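Local coordinates for protein molybdopterin molybdotransferase (Pyrococcus horikoshii, PDB 1UZ5) that probably inserts molybdate into adenylyl-molybdopterin, releasing AMP and Mo-molybdopterin in molybdenum cofactor biosynthesis, at residues A[264-276]-A[287-299]. Residues are numbered along the deposited sequence; the frame is centred on the assembly and turned at random.
Sequences TASVIEELGEVKV and TIIGVIKGKPVFG. With SO4 (sulfate ion), chain F.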
loop_
_atom_site.group_PDB
_atom_site.type_symbol
_atom_site.label_atom_id
_atom_site.label_comp_id
_atom_site.label_asym_id
_atom_site.label_seq_id
_atom_site.Cartn_x
_atom_site.Cartn_y
_atom_site.Cartn_z
ATOM N N THR A 264 -28.051 13.871 -14.978
ATOM C CA THR A 264 -27.336 13.683 -13.719
ATOM C C THR A 264 -26.811 15.009 -13.191
ATOM O O THR A 264 -26.850 15.267 -11.989
ATOM C CB THR A 264 -26.149 12.716 -13.883
ATOM O OG1 THR A 264 -25.166 13.305 -14.741
ATOM C CG2 THR A 264 -26.617 11.408 -14.492
ATOM N N ALA A 265 -26.320 15.851 -14.092
ATOM C CA ALA A 265 -25.799 17.149 -13.698
ATOM C C ALA A 265 -26.906 17.971 -13.055
ATOM O O ALA A 265 -26.684 18.648 -12.049
ATOM C CB ALA A 265 -25.237 17.879 -14.908
ATOM N N SER A 266 -28.104 17.894 -13.628
ATOM C CA SER A 266 -29.242 18.645 -13.110
ATOM C C SER A 266 -29.684 18.110 -11.755
ATOM O O SER A 266 -30.124 18.872 -10.892
ATOM C CB SER A 266 -30.415 18.590 -14.097
ATOM O OG SER A 266 -30.992 17.299 -14.142
ATOM N N VAL A 267 -29.575 16.799 -11.567
ATOM C CA VAL A 267 -29.960 16.202 -10.296
ATOM C C VAL A 267 -28.971 16.625 -9.212
ATOM O O VAL A 267 -29.361 16.964 -8.098
ATOM C CB VAL A 267 -29.995 14.664 -10.386
ATOM C CG1 VAL A 267 -30.244 14.067 -9.006
ATOM C CG2 VAL A 267 -31.091 14.235 -11.347
ATOM N N ILE A 268 -27.688 16.609 -9.554
ATOM C CA ILE A 268 -26.647 17.004 -8.614
ATOM C C ILE A 268 -26.787 18.492 -8.304
ATOM O O ILE A 268 -26.613 18.922 -7.162
ATOM C CB ILE A 268 -25.243 16.732 -9.201
ATOM C CG1 ILE A 268 -25.045 15.223 -9.384
ATOM C CG2 ILE A 268 -24.169 17.313 -8.295
ATOM C CD1 ILE A 268 -23.764 14.854 -10.104
ATOM N N GLU A 269 -27.114 19.269 -9.330
ATOM C CA GLU A 269 -27.280 20.710 -9.190
ATOM C C GLU A 269 -28.383 21.064 -8.197
ATOM O O GLU A 269 -28.265 22.036 -7.449
ATOM C CB GLU A 269 -27.598 21.338 -10.551
ATOM C CG GLU A 269 -27.656 22.852 -10.530
ATOM C CD GLU A 269 -26.315 23.477 -10.204
ATOM O OE1 GLU A 269 -25.389 23.360 -11.033
ATOM O OE2 GLU A 269 -26.185 24.076 -9.116
ATOM N N GLU A 270 -29.453 20.275 -8.184
ATOM C CA GLU A 270 -30.562 20.541 -7.277
ATOM C C GLU A 270 -30.390 19.943 -5.886
ATOM O O GLU A 270 -31.070 20.354 -4.945
ATOM C CB GLU A 270 -31.878 20.054 -7.891
ATOM C CG GLU A 270 -31.952 18.566 -8.154
ATOM C CD GLU A 270 -33.252 18.175 -8.834
ATOM O OE1 GLU A 270 -33.498 18.649 -9.964
ATOM O OE2 GLU A 270 -34.028 17.397 -8.238
ATOM N N LEU A 271 -29.494 18.969 -5.750
ATOM C CA LEU A 271 -29.251 18.351 -4.450
ATOM C C LEU A 271 -28.060 19.028 -3.781
ATOM O O LEU A 271 -27.902 18.973 -2.558
ATOM C CB LEU A 271 -28.972 16.854 -4.602
ATOM C CG LEU A 271 -30.162 15.938 -4.886
ATOM C CD1 LEU A 271 -29.675 14.506 -5.048
ATOM C CD2 LEU A 271 -31.160 16.027 -3.743
ATOM N N GLY A 272 -27.229 19.670 -4.593
ATOM C CA GLY A 272 -26.059 20.346 -4.067
ATOM C C GLY A 272 -25.470 21.336 -5.050
ATOM O O GLY A 272 -26.155 22.247 -5.506
ATOM N N GLU A 273 -24.197 21.156 -5.382
ATOM C CA GLU A 273 -23.517 22.049 -6.310
ATOM C C GLU A 273 -22.630 21.297 -7.292
ATOM O O GLU A 273 -22.030 20.280 -6.951
ATOM C CB GLU A 273 -22.666 23.060 -5.536
ATOM C CG GLU A 273 -21.805 23.955 -6.420
ATOM C CD GLU A 273 -21.058 25.018 -5.629
ATOM O OE1 GLU A 273 -21.725 25.846 -4.970
ATOM O OE2 GLU A 273 -19.808 25.025 -5.665
ATOM N N VAL A 274 -22.559 21.806 -8.517
ATOM C CA VAL A 274 -21.735 21.203 -9.551
ATOM C C VAL A 274 -20.509 22.079 -9.752
ATOM O O VAL A 274 -20.605 23.172 -10.308
ATOM C CB VAL A 274 -22.492 21.091 -10.897
ATOM C CG1 VAL A 274 -21.543 20.642 -11.993
ATOM C CG2 VAL A 274 -23.639 20.101 -10.771
ATOM N N LYS A 275 -19.361 21.604 -9.283
ATOM C CA LYS A 275 -18.113 22.345 -9.423
ATOM C C LYS A 275 -17.627 22.265 -10.867
ATOM O O LYS A 275 -17.252 23.270 -11.467
ATOM C CB LYS A 275 -17.044 21.757 -8.500
ATOM C CG LYS A 275 -17.364 21.838 -7.014
ATOM C CD LYS A 275 -17.070 23.217 -6.451
ATOM C CE LYS A 275 -17.224 23.236 -4.937
ATOM N NZ LYS A 275 -16.797 24.538 -4.353
ATOM N N VAL A 276 -17.639 21.058 -11.418
ATOM C CA VAL A 276 -17.186 20.831 -12.784
ATOM C C VAL A 276 -18.277 20.160 -13.607
ATOM O O VAL A 276 -18.955 19.251 -13.130
ATOM C CB VAL A 276 -15.935 19.921 -12.810
ATOM C CG1 VAL A 276 -15.470 19.701 -14.244
ATOM C CG2 VAL A 276 -14.826 20.538 -11.972
ATOM N N THR A 287 -17.808 14.592 -18.152
ATOM C CA THR A 287 -17.585 14.264 -16.742
ATOM C C THR A 287 -18.036 15.366 -15.784
ATOM O O THR A 287 -17.774 16.548 -16.001
ATOM C CB THR A 287 -16.102 13.941 -16.478
ATOM O OG1 THR A 287 -15.699 12.854 -17.319
ATOM C CG2 THR A 287 -15.891 13.549 -15.024
ATOM N N ILE A 288 -18.717 14.960 -14.719
ATOM C CA ILE A 288 -19.229 15.884 -13.716
ATOM C C ILE A 288 -18.552 15.696 -12.354
ATOM O O ILE A 288 -18.212 14.577 -11.967
ATOM C CB ILE A 288 -20.745 15.669 -13.509
ATOM C CG1 ILE A 288 -21.481 15.849 -14.837
ATOM C CG2 ILE A 288 -21.273 16.638 -12.467
ATOM C CD1 ILE A 288 -22.937 15.439 -14.779
ATOM N N ILE A 289 -18.361 16.800 -11.639
ATOM C CA ILE A 289 -17.771 16.772 -10.302
ATOM C C ILE A 289 -18.547 17.771 -9.459
ATOM O O ILE A 289 -18.583 18.963 -9.771
ATOM C CB ILE A 289 -16.288 17.186 -10.298
ATOM C CG1 ILE A 289 -15.484 16.288 -11.232
ATOM C CG2 ILE A 289 -15.728 17.071 -8.883
ATOM C CD1 ILE A 289 -14.029 16.672 -11.337
ATOM N N GLY A 290 -19.179 17.282 -8.399
ATOM C CA GLY A 290 -19.944 18.158 -7.537
ATOM C C GLY A 290 -19.824 17.800 -6.070
ATOM O O GLY A 290 -18.994 16.972 -5.676
ATOM N N VAL A 291 -20.663 18.430 -5.257
ATOM C CA VAL A 291 -20.671 18.197 -3.822
ATOM C C VAL A 291 -22.098 18.250 -3.302
ATOM O O VAL A 291 -22.840 19.191 -3.586
ATOM C CB VAL A 291 -19.829 19.261 -3.074
ATOM C CG1 VAL A 291 -19.850 18.990 -1.577
ATOM C CG2 VAL A 291 -18.396 19.255 -3.594
ATOM N N ILE A 292 -22.483 17.219 -2.560
ATOM C CA ILE A 292 -23.808 17.132 -1.968
ATOM C C ILE A 292 -23.602 16.829 -0.488
ATOM O O ILE A 292 -22.964 15.834 -0.133
ATOM C CB ILE A 292 -24.644 16.002 -2.596
ATOM C CG1 ILE A 292 -24.841 16.264 -4.094
ATOM C CG2 ILE A 292 -25.989 15.902 -1.889
ATOM C CD1 ILE A 292 -25.624 15.178 -4.813
ATOM N N LYS A 293 -24.134 17.694 0.369
ATOM C CA LYS A 293 -23.991 17.532 1.810
ATOM C C LYS A 293 -22.533 17.283 2.174
ATOM O O LYS A 293 -22.213 16.337 2.891
ATOM C CB LYS A 293 -24.865 16.381 2.306
ATOM C CG LYS A 293 -26.352 16.646 2.149
ATOM C CD LYS A 293 -27.186 15.553 2.796
ATOM C CE LYS A 293 -28.667 15.891 2.728
ATOM N NZ LYS A 293 -29.510 14.860 3.396
ATOM N N GLY A 294 -21.656 18.136 1.651
ATOM C CA GLY A 294 -20.233 18.031 1.928
ATOM C C GLY A 294 -19.500 16.839 1.344
ATOM O O GLY A 294 -18.292 16.706 1.535
ATOM N N LYS A 295 -20.202 15.977 0.621
ATOM C CA LYS A 295 -19.563 14.798 0.046
ATOM C C LYS A 295 -19.317 14.904 -1.455
ATOM O O LYS A 295 -20.214 15.260 -2.216
ATOM C CB LYS A 295 -20.412 13.566 0.358
ATOM C CG LYS A 295 -20.659 13.413 1.848
ATOM C CD LYS A 295 -21.513 12.216 2.174
ATOM C CE LYS A 295 -21.668 12.077 3.675
ATOM N NZ LYS A 295 -22.512 10.914 4.024
ATOM N N PRO A 296 -18.082 14.615 -1.896
ATOM C CA PRO A 296 -17.748 14.683 -3.321
ATOM C C PRO A 296 -18.608 13.707 -4.125
ATOM O O PRO A 296 -18.901 12.599 -3.671
ATOM C CB PRO A 296 -16.269 14.298 -3.351
ATOM C CG PRO A 296 -15.766 14.776 -2.016
ATOM C CD PRO A 296 -16.880 14.337 -1.090
ATOM N N VAL A 297 -19.027 14.133 -5.310
ATOM C CA VAL A 297 -19.841 13.301 -6.189
ATOM C C VAL A 297 -19.215 13.373 -7.574
ATOM O O VAL A 297 -18.885 14.456 -8.058
ATOM C CB VAL A 297 -21.294 13.807 -6.270
ATOM C CG1 VAL A 297 -22.143 12.841 -7.104
ATOM C CG2 VAL A 297 -21.867 13.947 -4.876
ATOM N N PHE A 298 -19.043 12.215 -8.199
ATOM C CA PHE A 298 -18.449 12.135 -9.527
ATOM C C PHE A 298 -19.414 11.473 -10.507
ATOM O O PHE A 298 -20.072 10.486 -10.176
ATOM C CB PHE A 298 -17.153 11.313 -9.484
ATOM C CG PHE A 298 -16.031 11.973 -8.732
ATOM C CD1 PHE A 298 -15.092 12.755 -9.399
ATOM C CD2 PHE A 298 -15.899 11.793 -7.359
ATOM C CE1 PHE A 298 -14.028 13.345 -8.710
ATOM C CE2 PHE A 298 -14.840 12.377 -6.659
ATOM C CZ PHE A 298 -13.903 13.153 -7.336
ATOM N N GLY A 299 -19.498 12.040 -11.707
ATOM C CA GLY A 299 -20.344 11.486 -12.751
ATOM C C GLY A 299 -19.374 11.127 -13.858
ATOM O O GLY A 299 -18.845 12.012 -14.530
HETATM S S SO4 F . -27.499 11.817 -18.549
HETATM O O1 SO4 F . -26.478 13.001 -18.112
HETATM O O2 SO4 F . -28.495 12.469 -19.379
HETATM O O3 SO4 F . -26.849 10.875 -19.174
HETATM O O4 SO4 F . -28.103 11.435 -17.300
HETATM O O HOH W 1 -25.590 20.044 -0.764
#
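At the edge of a mixed sheet, helix 264-271 lies over strand 288-292 and the chain then returns antiparallel beside it, Glu273 pairing with Val291 and Val276 with Ile289. Glu273 N gives its hydrogen to Val291 O at 3.0 Å, and Val291 N answers to Glu273 O. Farther along the strand, Ile289 O takes a nearly straight bond from Val276 N (2.8 Å, 175°) and a weak, bent one from Lys275 N: a classic beta bulge. In the bulge the Val276 and Ile289 side chains run side by side, CB to CB 3.7 Å, on the face covered by helix 9-18. On the face under helix 264-271, Ile268 slides past Ile288, its CD1 3.9 Å from Ile288 CG2, and meets Val297 CG1 tip to tip. Ile292, CG1 anti to the carbonyl carbon (chi1 -61°) and the chain extended beyond it, puts CD1 3.8 Å from Leu271 CB, while its CG2 packs at Leu271 O. With an alanine here, the space under Leu271 CB would probably be left unfilled and the helix's C-terminal end less firmly seated. The whole is a helix packed on the antiparallel margin of the otherwise parallel alpha/beta sheet of this probable molybdopterin-binding domain.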